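PDB 3DS8: Lin2722 protein from Listeria innocua, which is of unknown function but has an alpha/beta-hydrolase fold and probably acts as a serine hydrolase on a substrate not yet identified. Local coordinates for residues I6-G11 with S17-M22; A57-I62 with Q95-G100. All blocks are in the same frame, centred on the assembly; numbering follows the deposited sequence.

Contact 1 (I6-G11 with S17-M22); sequences IILIHG and SSLDKM. With SO4 (sulfate ion), chain C.
Leu8 meets Leu19 and Met22 from the strand side of this buried contact. Its CB lies 3.8 Å from CD2 of Leu19. Its CD1 branch reaches CB and the backbone O of Leu19. The other branch turns to the selenomethionine, with Leu8 CD2 4.1 Å from Met22 SE. In Met22, CG is anti to the backbone N (chi1 -178°) and the chain runs on extended to SE, which reaches that methyl. Ile9 points its side chain away and meets Leu19 with its backbone O instead, 3.8 Å from CD1 of Leu19. The same methyl also touches CA of His10. At His10 the contact is by CB, 3.6 Å from OG of Ser18, while the ring swings away from segment 17-22. No direct hydrogen bond joins the segments. ND1 of His10 donates to O of Gly11 at 2.8 Å, nearly straight and in the ring plane, though from above the carbonyl plane. NE2 of His10 bonds to N of Phe66, so both ring nitrogens are engaged and the ring's rotation is fixed. A sulfate, probably from the crystallisation liquor, joins the two segments: N of Gly11 gives a 3.0 Å bond to its O1, and OG of Ser18 a 2.8 Å bond to its O3. This is the chain's first beta-to-alpha connection, in an alpha/beta-hydrolase fold. A type I turn from Ser17 to Asp20 leads into helix 20-30, with Leu19 at the N-cap position. Strand 6-9 runs between strands 61-66 and 95-101, and Val99 of the latter touches Leu8, Leu19 and Met22. Helix 229-240 packs against Met22 through Thr235.

Contact 2 (A57-I62 with Q95-G100); sequences AKRPII and QMDGVG
Arg59 reaches Asp97 end-on and grips a single carboxylate oxygen with two nitrogens. NH2 of Arg59 lies 2.8 Å from OD2 of Asp97, and NH1 of Arg59 lies 2.9 Å from that same OD2. Both bonds form a salt bridge. Each is bent, with N-H...O angles of 143° and 140°, because one acceptor is shared. OD2 lies near the guanidinium plane, at its edge. The guanidinium and carboxylate planes stand 82° apart. NH2 arrives nearly along the C-O direction of OD2, and NH1 from above the carboxylate plane. Bends at chi2 and chi3 fold the arginine toward the aspartate. In the central sheet, strand 6-9 lies between 61-66 and 95-101, so this pair spans an intervening strand of the alpha/beta-hydrolase fold. NH1 of Arg59 also donates to O of Ile4, NH2 makes a weak hydrogen bond to O of Leu239, and NE forms a salt bridge with Glu240. A second arginine, Arg125, binds OD2 of Asp97 through NH2. OD1 of Asp97 accepts from the backbone N of Lys126. Two arginines and two acids thus share charge here, which probably favours ionised Asp97 and Glu240. The backbone O of Arg59 accepts a hydrogen bond from OG of Ser33.

In the fold
From the N terminus, contact 1 closes first. It closes a short loop, with five residues between segment 6-11 and the segment entering helix 20-30. Contact 2 opens only afterwards and closes a longer loop that contains helix 73-91. The two are therefore in series and neither nest nor cross. In space they touch, because strand 6-9 is flanked by both strands of contact 2. Ile7 O and Val99 N, 2.8 Å apart, probably share a hydrogen bond, and CD1 of Leu8 packs on CG2 of Ile61. Together they tie three central strands to helix 20-30. Strand 95-101 leads on to Ser102, the probable nucleophile of a Ser-His-Asp triad.

Contact 1 (I6-G11 with S17-M22)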
loop_
_atom_site.group_PDB
_atom_site.type_symbol
_atom_site.label_atom_id
_atom_site.label_comp_id
_atom_site.label_asym_id
_atom_site.label_seq_id
_atom_site.Cartn_x
_atom_site.Cartn_y
_atom_site.Cartn_z
ATOM N N ILE A 6 11.339 -3.497 -1.293
ATOM C CA ILE A 6 10.055 -3.264 -0.648
ATOM C C ILE A 6 10.002 -1.796 -0.233
ATOM O O ILE A 6 10.769 -1.371 0.626
ATOM C CB ILE A 6 9.902 -4.133 0.591
ATOM C CG1 ILE A 6 10.056 -5.638 0.242
ATOM C CG2 ILE A 6 8.562 -3.723 1.321
ATOM C CD1 ILE A 6 10.296 -6.501 1.489
ATOM N N ILE A 7 9.142 -1.016 -0.886
ATOM C CA ILE A 7 8.963 0.401 -0.542
ATOM C C ILE A 7 7.906 0.535 0.566
ATOM O O ILE A 7 6.793 0.001 0.462
ATOM C CB ILE A 7 8.635 1.261 -1.754
ATOM C CG1 ILE A 7 8.712 2.745 -1.413
ATOM C CG2 ILE A 7 7.266 1.053 -2.312
ATOM C CD1 ILE A 7 8.942 3.582 -2.619
ATOM N N LEU A 8 8.252 1.258 1.617
ATOM C CA LEU A 8 7.352 1.542 2.766
ATOM C C LEU A 8 6.955 3.003 2.711
ATOM O O LEU A 8 7.804 3.921 2.739
ATOM C CB LEU A 8 8.029 1.262 4.103
ATOM C CG LEU A 8 8.560 -0.170 4.244
ATOM C CD1 LEU A 8 9.277 -0.314 5.633
ATOM C CD2 LEU A 8 7.477 -1.247 3.990
ATOM N N ILE A 9 5.643 3.237 2.684
ATOM C CA ILE A 9 5.097 4.594 2.539
ATOM C C ILE A 9 4.139 4.920 3.688
ATOM O O ILE A 9 3.176 4.186 3.918
ATOM C CB ILE A 9 4.407 4.833 1.193
ATOM C CG1 ILE A 9 5.353 4.487 0.051
ATOM C CG2 ILE A 9 3.952 6.285 1.106
ATOM C CD1 ILE A 9 4.823 4.801 -1.326
ATOM N N HIS A 10 4.425 6.028 4.354
ATOM C CA HIS A 10 3.655 6.538 5.481
ATOM C C HIS A 10 2.268 7.077 5.065
ATOM O O HIS A 10 1.990 7.252 3.868
ATOM C CB HIS A 10 4.470 7.630 6.206
ATOM C CG HIS A 10 4.832 8.799 5.342
ATOM N ND1 HIS A 10 3.954 9.830 5.081
ATOM C CD2 HIS A 10 5.955 9.071 4.634
ATOM C CE1 HIS A 10 4.553 10.721 4.300
ATOM N NE2 HIS A 10 5.764 10.284 4.016
ATOM N N GLY A 11 1.457 7.343 6.085
ATOM C CA GLY A 11 0.174 8.024 5.985
ATOM C C GLY A 11 0.362 9.522 6.077
ATOM O O GLY A 11 1.480 10.032 6.292
ATOM N N SER A 17 10.175 7.429 8.786
ATOM C CA SER A 17 10.357 6.548 9.954
ATOM C C SER A 17 9.059 5.912 10.411
ATOM O O SER A 17 9.054 5.079 11.315
ATOM C CB SER A 17 10.907 7.377 11.114
ATOM O OG SER A 17 12.217 7.745 10.809
ATOM N N SER A 18 7.952 6.302 9.776
ATOM C CA SER A 18 6.649 5.902 10.269
ATOM C C SER A 18 6.426 4.370 10.265
ATOM O O SER A 18 5.637 3.870 11.065
ATOM C CB SER A 18 5.557 6.542 9.438
ATOM O OG SER A 18 5.426 7.955 9.622
ATOM N N LEU A 19 7.017 3.647 9.314
ATOM C CA LEU A 19 6.841 2.183 9.237
ATOM C C LEU A 19 8.081 1.444 9.806
ATOM O O LEU A 19 8.354 0.290 9.461
ATOM C CB LEU A 19 6.516 1.718 7.814
ATOM C CG LEU A 19 5.042 1.838 7.432
ATOM C CD1 LEU A 19 4.554 3.326 7.400
ATOM C CD2 LEU A 19 4.733 1.114 6.061
ATOM N N ASP A 20 8.806 2.095 10.699
ATOM C CA ASP A 20 9.984 1.457 11.308
ATOM C C ASP A 20 9.664 0.232 12.160
ATOM O O ASP A 20 10.528 -0.639 12.310
ATOM C CB ASP A 20 10.815 2.445 12.123
ATOM C CG ASP A 20 11.777 3.292 11.251
ATOM O OD1 ASP A 20 11.916 3.068 10.018
ATOM O OD2 ASP A 20 12.419 4.171 11.821
ATOM N N LYS A 21 8.462 0.119 12.726
ATOM C CA LYS A 21 8.213 -1.079 13.529
ATOM C C LYS A 21 8.252 -2.284 12.591
ATOM O O LYS A 21 8.945 -3.293 12.861
ATOM C CB LYS A 21 6.932 -1.013 14.310
ATOM C CG LYS A 21 6.723 -2.209 15.240
ATOM C CD LYS A 21 5.410 -2.149 15.970
ATOM C CE LYS A 21 5.200 -3.327 16.943
ATOM N NZ LYS A 21 3.876 -3.291 17.647
HETATM N N MSE A 22 7.492 -2.171 11.519
HETATM C CA MSE A 22 7.489 -3.174 10.455
HETATM C C MSE A 22 8.871 -3.432 9.877
HETATM O O MSE A 22 9.326 -4.582 9.786
HETATM C CB MSE A 22 6.569 -2.735 9.320
HETATM C CG MSE A 22 6.513 -3.760 8.245
HETATM SE SE MSE A 22 5.253 -3.102 6.912
HETATM C CE MSE A 22 3.566 -3.376 7.941
HETATM S S SO4 C . 1.719 7.432 9.882
HETATM O O1 SO4 C . 2.099 6.554 8.930
HETATM O O2 SO4 C . 0.619 6.930 10.762
HETATM O O3 SO4 C . 2.855 7.733 10.776
HETATM O O4 SO4 C . 1.219 8.693 9.253
#

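Contact 2 (A57-I62 with Q95-G100)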
loop_
_atom_site.group_PDB
_atom_site.type_symbol
_atom_site.label_atom_id
_atom_site.label_comp_id
_atom_site.label_asym_id
_atom_site.label_seq_id
_atom_site.Cartn_x
_atom_site.Cartn_y
_atom_site.Cartn_z
ATOM N N ALA A 57 22.395 -7.282 -1.310
ATOM C CA ALA A 57 21.083 -6.896 -0.747
ATOM C C ALA A 57 20.030 -7.957 -0.945
ATOM O O ALA A 57 19.829 -8.454 -2.048
ATOM C CB ALA A 57 20.590 -5.514 -1.304
ATOM N N LYS A 58 19.318 -8.271 0.136
ATOM C CA LYS A 58 18.204 -9.194 0.119
ATOM C C LYS A 58 16.934 -8.458 0.502
ATOM O O LYS A 58 16.859 -7.891 1.567
ATOM C CB LYS A 58 18.460 -10.315 1.121
ATOM C CG LYS A 58 17.361 -11.329 1.233
ATOM C CD LYS A 58 17.767 -12.513 2.125
ATOM C CE LYS A 58 17.705 -12.202 3.618
ATOM N NZ LYS A 58 18.134 -13.382 4.448
ATOM N N ARG A 59 15.960 -8.439 -0.393
ATOM C CA ARG A 59 14.686 -7.736 -0.206
ATOM C C ARG A 59 14.896 -6.346 0.398
ATOM O O ARG A 59 14.309 -5.984 1.418
ATOM C CB ARG A 59 13.735 -8.603 0.657
ATOM C CG ARG A 59 13.493 -9.962 0.025
ATOM C CD ARG A 59 12.548 -9.811 -1.141
ATOM N NE ARG A 59 11.144 -9.712 -0.712
ATOM C CZ ARG A 59 10.188 -9.018 -1.327
ATOM N NH1 ARG A 59 10.447 -8.204 -2.356
ATOM N NH2 ARG A 59 8.953 -9.100 -0.868
ATOM N N PRO A 60 15.709 -5.529 -0.264
ATOM C CA PRO A 60 16.087 -4.266 0.365
ATOM C C PRO A 60 14.871 -3.377 0.592
ATOM O O PRO A 60 13.987 -3.288 -0.250
ATOM C CB PRO A 60 17.072 -3.654 -0.624
ATOM C CG PRO A 60 16.712 -4.270 -1.920
ATOM C CD PRO A 60 16.312 -5.671 -1.600
ATOM N N ILE A 61 14.831 -2.744 1.750
ATOM C CA ILE A 61 13.749 -1.862 2.134
ATOM C C ILE A 61 14.058 -0.402 1.734
ATOM O O ILE A 61 15.149 0.141 1.993
ATOM C CB ILE A 61 13.459 -2.006 3.640
ATOM C CG1 ILE A 61 12.891 -3.412 3.916
ATOM C CG2 ILE A 61 12.489 -0.890 4.147
ATOM C CD1 ILE A 61 12.755 -3.697 5.390
ATOM N N ILE A 62 13.088 0.220 1.087
ATOM C CA ILE A 62 13.146 1.646 0.779
ATOM C C ILE A 62 12.159 2.393 1.677
ATOM O O ILE A 62 10.936 2.336 1.500
ATOM C CB ILE A 62 12.846 1.921 -0.707
ATOM C CG1 ILE A 62 13.657 0.982 -1.624
ATOM C CG2 ILE A 62 13.015 3.459 -1.020
ATOM C CD1 ILE A 62 15.168 1.056 -1.560
ATOM N N GLN A 95 11.128 -4.592 -10.835
ATOM C CA GLN A 95 9.925 -4.748 -9.991
ATOM C C GLN A 95 10.190 -4.232 -8.597
ATOM O O GLN A 95 11.330 -4.197 -8.168
ATOM C CB GLN A 95 9.530 -6.209 -9.850
ATOM C CG GLN A 95 9.247 -6.921 -11.146
ATOM C CD GLN A 95 8.754 -8.326 -10.892
ATOM O OE1 GLN A 95 9.543 -9.247 -10.665
ATOM N NE2 GLN A 95 7.452 -8.490 -10.919
HETATM N N MSE A 96 9.111 -3.881 -7.879
HETATM C CA MSE A 96 9.177 -3.587 -6.464
HETATM C C MSE A 96 7.843 -3.969 -5.821
HETATM O O MSE A 96 6.829 -3.990 -6.484
HETATM C CB MSE A 96 9.403 -2.114 -6.262
HETATM C CG MSE A 96 8.265 -1.296 -6.661
HETATM SE SE MSE A 96 8.761 0.606 -6.471
HETATM C CE MSE A 96 6.970 1.363 -6.122
ATOM N N ASP A 97 7.889 -4.256 -4.540
ATOM C CA ASP A 97 6.687 -4.415 -3.718
ATOM C C ASP A 97 6.504 -3.144 -2.884
ATOM O O ASP A 97 7.446 -2.387 -2.714
ATOM C CB ASP A 97 6.849 -5.597 -2.812
ATOM C CG ASP A 97 7.025 -6.870 -3.561
ATOM O OD1 ASP A 97 6.471 -7.005 -4.654
ATOM O OD2 ASP A 97 7.690 -7.755 -3.004
ATOM N N GLY A 98 5.293 -2.843 -2.470
ATOM C CA GLY A 98 5.049 -1.664 -1.655
ATOM C C GLY A 98 4.044 -1.909 -0.550
ATOM O O GLY A 98 3.106 -2.660 -0.730
ATOM N N VAL A 99 4.286 -1.292 0.593
ATOM C CA VAL A 99 3.377 -1.291 1.712
ATOM C C VAL A 99 3.104 0.164 2.013
ATOM O O VAL A 99 4.032 0.939 2.237
ATOM C CB VAL A 99 3.983 -1.926 2.952
ATOM C CG1 VAL A 99 2.923 -1.961 4.082
ATOM C CG2 VAL A 99 4.516 -3.334 2.658
ATOM N N GLY A 100 1.829 0.540 2.065
ATOM C CA GLY A 100 1.446 1.904 2.369
ATOM C C GLY A 100 0.396 2.032 3.460
ATOM O O GLY A 100 -0.627 1.345 3.421
#